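Putative DNA-binding protein (Streptomyces coelicolor, PDB 2EWT) binds DNA and serves as a central regulator of aerial mycelium formation, this being its DNA-binding domain. Local coordinates at residues A[20-25]-A[59-64]; A[11-16]-A[53-58]. All coordinates share one frame; numbering follows the deposited sequence.

Contact 1: residues A[20-25]-A[59-64]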
loop_
_atom_site.group_PDB
_atom_site.type_symbol
_atom_site.label_atom_id
_atom_site.label_comp_id
_atom_site.label_asym_id
_atom_site.label_seq_id
_atom_site.Cartn_x
_atom_site.Cartn_y
_atom_site.Cartn_z
ATOM N N GLN A 20 -1.596 -17.623 -11.534
ATOM C CA GLN A 20 -2.054 -17.407 -12.896
ATOM C C GLN A 20 -1.048 -17.914 -13.924
ATOM O O GLN A 20 -1.032 -17.469 -15.071
ATOM C CB GLN A 20 -2.371 -15.932 -13.129
ATOM C CG GLN A 20 -1.211 -14.985 -12.954
ATOM C CD GLN A 20 -1.675 -13.547 -12.907
ATOM O OE1 GLN A 20 -2.295 -13.116 -11.934
ATOM N NE2 GLN A 20 -1.393 -12.800 -13.964
ATOM N N GLY A 21 -0.205 -18.845 -13.486
ATOM C CA GLY A 21 0.776 -19.468 -14.360
ATOM C C GLY A 21 1.934 -18.660 -14.913
ATOM O O GLY A 21 2.463 -18.993 -15.973
ATOM N N LEU A 22 2.342 -17.611 -14.208
ATOM C CA LEU A 22 3.452 -16.788 -14.669
ATOM C C LEU A 22 4.721 -17.024 -13.853
ATOM O O LEU A 22 4.673 -17.099 -12.628
ATOM C CB LEU A 22 3.084 -15.302 -14.576
ATOM C CG LEU A 22 2.008 -14.752 -15.512
ATOM C CD1 LEU A 22 1.735 -13.292 -15.169
ATOM C CD2 LEU A 22 2.467 -14.883 -16.957
ATOM N N SER A 23 5.848 -17.163 -14.545
ATOM C CA SER A 23 7.136 -17.322 -13.883
ATOM C C SER A 23 7.641 -15.885 -13.784
ATOM O O SER A 23 7.017 -14.978 -14.337
ATOM C CB SER A 23 8.095 -18.140 -14.754
ATOM O OG SER A 23 8.336 -17.486 -15.992
ATOM N N LEU A 24 8.756 -15.660 -13.094
ATOM C CA LEU A 24 9.276 -14.301 -13.007
ATOM C C LEU A 24 9.639 -13.821 -14.413
ATOM O O LEU A 24 9.447 -12.651 -14.750
ATOM C CB LEU A 24 10.496 -14.249 -12.079
ATOM C CG LEU A 24 10.160 -14.394 -10.590
ATOM C CD1 LEU A 24 11.445 -14.477 -9.776
ATOM C CD2 LEU A 24 9.308 -13.208 -10.136
ATOM N N HIS A 25 10.156 -14.730 -15.236
ATOM C CA HIS A 25 10.513 -14.385 -16.611
ATOM C C HIS A 25 9.226 -14.007 -17.345
ATOM O O HIS A 25 9.188 -13.038 -18.107
ATOM C CB HIS A 25 11.168 -15.585 -17.310
ATOM C CG HIS A 25 11.604 -15.304 -18.714
ATOM N ND1 HIS A 25 11.763 -16.299 -19.655
ATOM C CD2 HIS A 25 11.933 -14.147 -19.334
ATOM C CE1 HIS A 25 12.168 -15.766 -20.793
ATOM N NE2 HIS A 25 12.279 -14.461 -20.625
ATOM N N ALA A 59 -1.038 -5.024 -8.607
ATOM C CA ALA A 59 -2.368 -5.605 -8.454
ATOM C C ALA A 59 -3.099 -5.527 -9.786
ATOM O O ALA A 59 -3.725 -6.497 -10.220
ATOM C CB ALA A 59 -3.154 -4.856 -7.385
ATOM N N ASP A 60 -3.017 -4.363 -10.426
ATOM C CA ASP A 60 -3.659 -4.140 -11.718
ATOM C C ASP A 60 -3.072 -5.085 -12.757
ATOM O O ASP A 60 -3.802 -5.702 -13.536
ATOM C CB ASP A 60 -3.452 -2.691 -12.164
ATOM C CG ASP A 60 -4.260 -1.707 -11.342
ATOM O OD1 ASP A 60 -4.677 -2.069 -10.223
ATOM O OD2 ASP A 60 -4.473 -0.570 -11.809
ATOM N N PHE A 61 -1.747 -5.191 -12.762
ATOM C CA PHE A 61 -1.054 -6.066 -13.698
ATOM C C PHE A 61 -1.537 -7.507 -13.567
ATOM O O PHE A 61 -1.821 -8.170 -14.567
ATOM C CB PHE A 61 0.454 -6.011 -13.450
ATOM C CG PHE A 61 1.240 -6.985 -14.285
ATOM C CD1 PHE A 61 1.378 -6.795 -15.658
ATOM C CD2 PHE A 61 1.821 -8.103 -13.701
ATOM C CE1 PHE A 61 2.087 -7.709 -16.440
ATOM C CE2 PHE A 61 2.533 -9.023 -14.471
ATOM C CZ PHE A 61 2.663 -8.823 -15.843
ATOM N N TYR A 62 -1.628 -7.989 -12.332
ATOM C CA TYR A 62 -2.071 -9.349 -12.080
ATOM C C TYR A 62 -3.582 -9.517 -12.203
ATOM O O TYR A 62 -4.086 -10.638 -12.199
ATOM C CB TYR A 62 -1.599 -9.807 -10.701
ATOM C CG TYR A 62 -0.105 -10.058 -10.630
ATOM C CD1 TYR A 62 0.522 -10.893 -11.555
ATOM C CD2 TYR A 62 0.677 -9.474 -9.634
ATOM C CE1 TYR A 62 1.893 -11.144 -11.496
ATOM C CE2 TYR A 62 2.056 -9.718 -9.564
ATOM C CZ TYR A 62 2.654 -10.554 -10.499
ATOM O OH TYR A 62 4.006 -10.804 -10.430
ATOM N N GLY A 63 -4.297 -8.401 -12.310
ATOM C CA GLY A 63 -5.742 -8.455 -12.449
ATOM C C GLY A 63 -6.484 -8.836 -11.180
ATOM O O GLY A 63 -7.545 -9.463 -11.238
ATOM N N VAL A 64 -5.933 -8.460 -10.030
ATOM C CA VAL A 64 -6.559 -8.766 -8.749
ATOM C C VAL A 64 -6.674 -7.507 -7.895
ATOM O O VAL A 64 -5.932 -6.545 -8.090
ATOM C CB VAL A 64 -5.737 -9.802 -7.946
ATOM C CG1 VAL A 64 -5.555 -11.071 -8.760
ATOM C CG2 VAL A 64 -4.391 -9.211 -7.559
#
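Q20 and Y62 carry most of this contact, the amide end of the glutamine reaching the tyrosine close to the point where helix 52-62 ends. The two side chains cross at about a right angle, and the amide plane stands 84° to the ring plane. The amide end lies at the edge of the ring, beside CD1. Q20 CD lies 3.7 Å from Y62 CD1, while the atom modelled as OE1 is 3.1 Å from the backbone oxygen Y62 O. The reach depends on CG lying between the backbone N and the carbonyl carbon (chi1 61°), after which the chain runs extended. L22 adds an apolar touch. Its CD1 comes to the edge of the tyrosine ring, near the ring plane, 4.3 Å from Y62 CE1, and the same methyl is 4.4 Å from F61 CE2, bridging two neighbouring aromatic residues.

In this domain, residues 20-23 lead from helix 3-19 into helix 24-30, probably the first helix of the helix-turn-helix unit, with 37-45 the second; S23 marks the new start by capping G26 N. The opposing segment illustrates the converse problem, how a helix stops: a Schellman motif with G63 at positive phi, in which V64 N binds A59 O at 3.0 Å. Within that last turn F61 CD2 sits 3.7 Å above one face of the Y62 ring, offset toward its rim. Beyond the two segments, W35 meets F61 edge to face, and Y62 also packs on R17, V27 and V40, so the tyrosine touches each of the other three helices.

Contact 2: residues A[11-16]-A[53-58]. With SO4 (sulfate ion), chain C.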
loop_
_atom_site.group_PDB
_atom_site.type_symbol
_atom_site.label_atom_id
_atom_site.label_comp_id
_atom_site.label_asym_id
_atom_site.label_seq_id
_atom_site.Cartn_x
_atom_site.Cartn_y
_atom_site.Cartn_z
ATOM N N ALA A 11 4.995 -12.904 -0.043
ATOM C CA ALA A 11 4.455 -14.243 -0.230
ATOM C C ALA A 11 3.151 -14.202 -1.021
ATOM O O ALA A 11 2.916 -15.053 -1.878
ATOM C CB ALA A 11 4.234 -14.913 1.125
ATOM N N LYS A 12 2.302 -13.217 -0.739
ATOM C CA LYS A 12 1.046 -13.102 -1.467
ATOM C C LYS A 12 1.312 -12.666 -2.903
ATOM O O LYS A 12 0.616 -13.093 -3.823
ATOM C CB LYS A 12 0.094 -12.128 -0.761
ATOM C CG LYS A 12 -0.435 -12.694 0.552
ATOM C CD LYS A 12 -1.743 -12.052 0.983
ATOM C CE LYS A 12 -2.326 -12.802 2.176
ATOM N NZ LYS A 12 -3.579 -12.184 2.698
ATOM N N LEU A 13 2.321 -11.824 -3.099
ATOM C CA LEU A 13 2.674 -11.385 -4.447
ATOM C C LEU A 13 3.134 -12.602 -5.248
ATOM O O LEU A 13 2.794 -12.752 -6.426
ATOM C CB LEU A 13 3.797 -10.341 -4.396
ATOM C CG LEU A 13 3.347 -8.890 -4.185
ATOM C CD1 LEU A 13 4.544 -8.010 -3.852
ATOM C CD2 LEU A 13 2.655 -8.393 -5.441
ATOM N N ARG A 14 3.910 -13.472 -4.605
ATOM C CA ARG A 14 4.404 -14.678 -5.266
ATOM C C ARG A 14 3.250 -15.639 -5.560
ATOM O O ARG A 14 3.161 -16.205 -6.651
ATOM C CB ARG A 14 5.462 -15.379 -4.398
ATOM C CG ARG A 14 6.039 -16.640 -5.047
ATOM C CD ARG A 14 6.948 -17.445 -4.120
ATOM N NE ARG A 14 8.260 -16.835 -3.901
ATOM C CZ ARG A 14 8.536 -15.954 -2.944
ATOM N NH1 ARG A 14 7.590 -15.563 -2.099
ATOM N NH2 ARG A 14 9.770 -15.474 -2.820
ATOM N N ALA A 15 2.360 -15.816 -4.589
ATOM C CA ALA A 15 1.221 -16.711 -4.761
ATOM C C ALA A 15 0.350 -16.279 -5.937
ATOM O O ALA A 15 0.036 -17.083 -6.809
ATOM C CB ALA A 15 0.392 -16.759 -3.478
ATOM N N ILE A 16 -0.035 -15.006 -5.968
ATOM C CA ILE A 16 -0.871 -14.500 -7.051
ATOM C C ILE A 16 -0.199 -14.656 -8.417
ATOM O O ILE A 16 -0.856 -15.009 -9.398
ATOM C CB ILE A 16 -1.258 -13.018 -6.807
ATOM C CG1 ILE A 16 -2.440 -12.949 -5.837
ATOM C CG2 ILE A 16 -1.626 -12.337 -8.117
ATOM C CD1 ILE A 16 -2.188 -13.607 -4.495
ATOM N N GLN A 53 2.073 2.726 -4.245
ATOM C CA GLN A 53 1.894 2.939 -5.682
ATOM C C GLN A 53 2.302 1.696 -6.473
ATOM O O GLN A 53 1.581 1.261 -7.374
ATOM C CB GLN A 53 2.701 4.161 -6.138
ATOM C CG GLN A 53 2.596 4.470 -7.628
ATOM C CD GLN A 53 3.236 5.798 -7.992
ATOM O OE1 GLN A 53 4.257 6.181 -7.428
ATOM N NE2 GLN A 53 2.642 6.499 -8.951
ATOM N N ARG A 54 3.444 1.113 -6.122
ATOM C CA ARG A 54 3.928 -0.085 -6.805
ATOM C C ARG A 54 2.975 -1.256 -6.568
ATOM O O ARG A 54 2.678 -2.021 -7.487
ATOM C CB ARG A 54 5.328 -0.460 -6.304
ATOM C CG ARG A 54 6.043 -1.487 -7.177
ATOM C CD ARG A 54 6.413 -0.886 -8.531
ATOM N NE ARG A 54 7.447 0.141 -8.403
ATOM C CZ ARG A 54 7.802 0.975 -9.376
ATOM N NH1 ARG A 54 7.208 0.914 -10.560
ATOM N NH2 ARG A 54 8.760 1.869 -9.167
ATOM N N LEU A 55 2.498 -1.407 -5.333
ATOM C CA LEU A 55 1.576 -2.500 -5.030
ATOM C C LEU A 55 0.309 -2.378 -5.872
ATOM O O LEU A 55 -0.197 -3.372 -6.398
ATOM C CB LEU A 55 1.205 -2.510 -3.545
ATOM C CG LEU A 55 0.342 -3.705 -3.117
ATOM C CD1 LEU A 55 1.093 -4.998 -3.411
ATOM C CD2 LEU A 55 0.003 -3.610 -1.638
ATOM N N ALA A 56 -0.204 -1.158 -5.995
ATOM C CA ALA A 56 -1.407 -0.919 -6.781
ATOM C C ALA A 56 -1.161 -1.242 -8.252
ATOM O O ALA A 56 -2.031 -1.790 -8.928
ATOM C CB ALA A 56 -1.853 0.535 -6.631
ATOM N N GLU A 57 0.027 -0.906 -8.746
ATOM C CA GLU A 57 0.370 -1.168 -10.141
ATOM C C GLU A 57 0.476 -2.671 -10.389
ATOM O O GLU A 57 0.040 -3.169 -11.428
ATOM C CB GLU A 57 1.689 -0.471 -10.503
ATOM C CG GLU A 57 1.667 1.030 -10.220
ATOM C CD GLU A 57 2.999 1.719 -10.454
ATOM O OE1 GLU A 57 4.051 1.143 -10.099
ATOM O OE2 GLU A 57 2.992 2.853 -10.976
ATOM N N LEU A 58 1.047 -3.395 -9.430
ATOM C CA LEU A 58 1.189 -4.840 -9.565
ATOM C C LEU A 58 -0.163 -5.533 -9.472
ATOM O O LEU A 58 -0.412 -6.512 -10.175
ATOM C CB LEU A 58 2.131 -5.384 -8.491
ATOM C CG LEU A 58 3.591 -4.954 -8.661
ATOM C CD1 LEU A 58 4.403 -5.403 -7.453
ATOM C CD2 LEU A 58 4.162 -5.557 -9.950
HETATM S S SO4 C . 10.973 0.702 -6.889
HETATM O O1 SO4 C . 11.494 -0.316 -5.958
HETATM O O2 SO4 C . 12.002 1.733 -7.120
HETATM O O3 SO4 C . 10.631 0.062 -8.174
HETATM O O4 SO4 C . 9.768 1.328 -6.312
#
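In the buried core of the helix-turn-helix domain, L13 of helix 3-19 reaches across to L55 and L58 of helix 52-62. A single methyl does the touching: L13 CD2 lies 4.0 Å from L58 CD1 and 4.3 Å from L55 CD1. L13 and L58 cross at about a right angle, branch end against branch end. No hydrogen bond links the two segments, and the junction is one of aliphatic packing alone.

The example shows how a compact helical DNA-binding fold joins its first long helix to its last, with the helices 24-30 and 37-45 lying between them in the chain. Y43 of helix 37-45 packs on L58, L69, in a loop near the C-terminus, touches L55, and L55 also touches V52 of the second subunit.

On another side of helix 52-62 the chemistry turns polar. R54, its chain bent at chi2 and chi3, brings its guanidinium to a sulfate ion that probably comes from the crystallisation liquor. Sulfate O4 lies at the guanidinium edge, in plane, where NH2 donates to it at 3.1 Å with an N-H...O angle of 158°; the bond from R54 NE to O4, at 3.3 Å, is weak. R54 NH1 forms a salt bridge with E57 OE1 at 3.2 Å, about one helical turn on. With an alanine here, E57 would probably be left without this charged mate and the sulfate without the two hydrogen bonds R54 gives it.

Both contacts draw on helix 52-62 and set it against the N-terminal half of the domain, but at different depths. The centre of contact 2 lies about 3 Å from the centre of the chain, and its three touching leucines are all buried; among its polar side chains, R54 turns to the sulfate and Q53 to S2 of the second subunit. Contact 1, its centre about 8 Å from the centre of the chain, is only partly buried and mixes an amide, aromatic rings and a leucine where one helix ends and a turn passes by. It buries more surface, 164 Å² against 109 Å². Their centres are about 8 Å apart, and they meet where I16 CG2 packs 3.6 Å from Y62 CB.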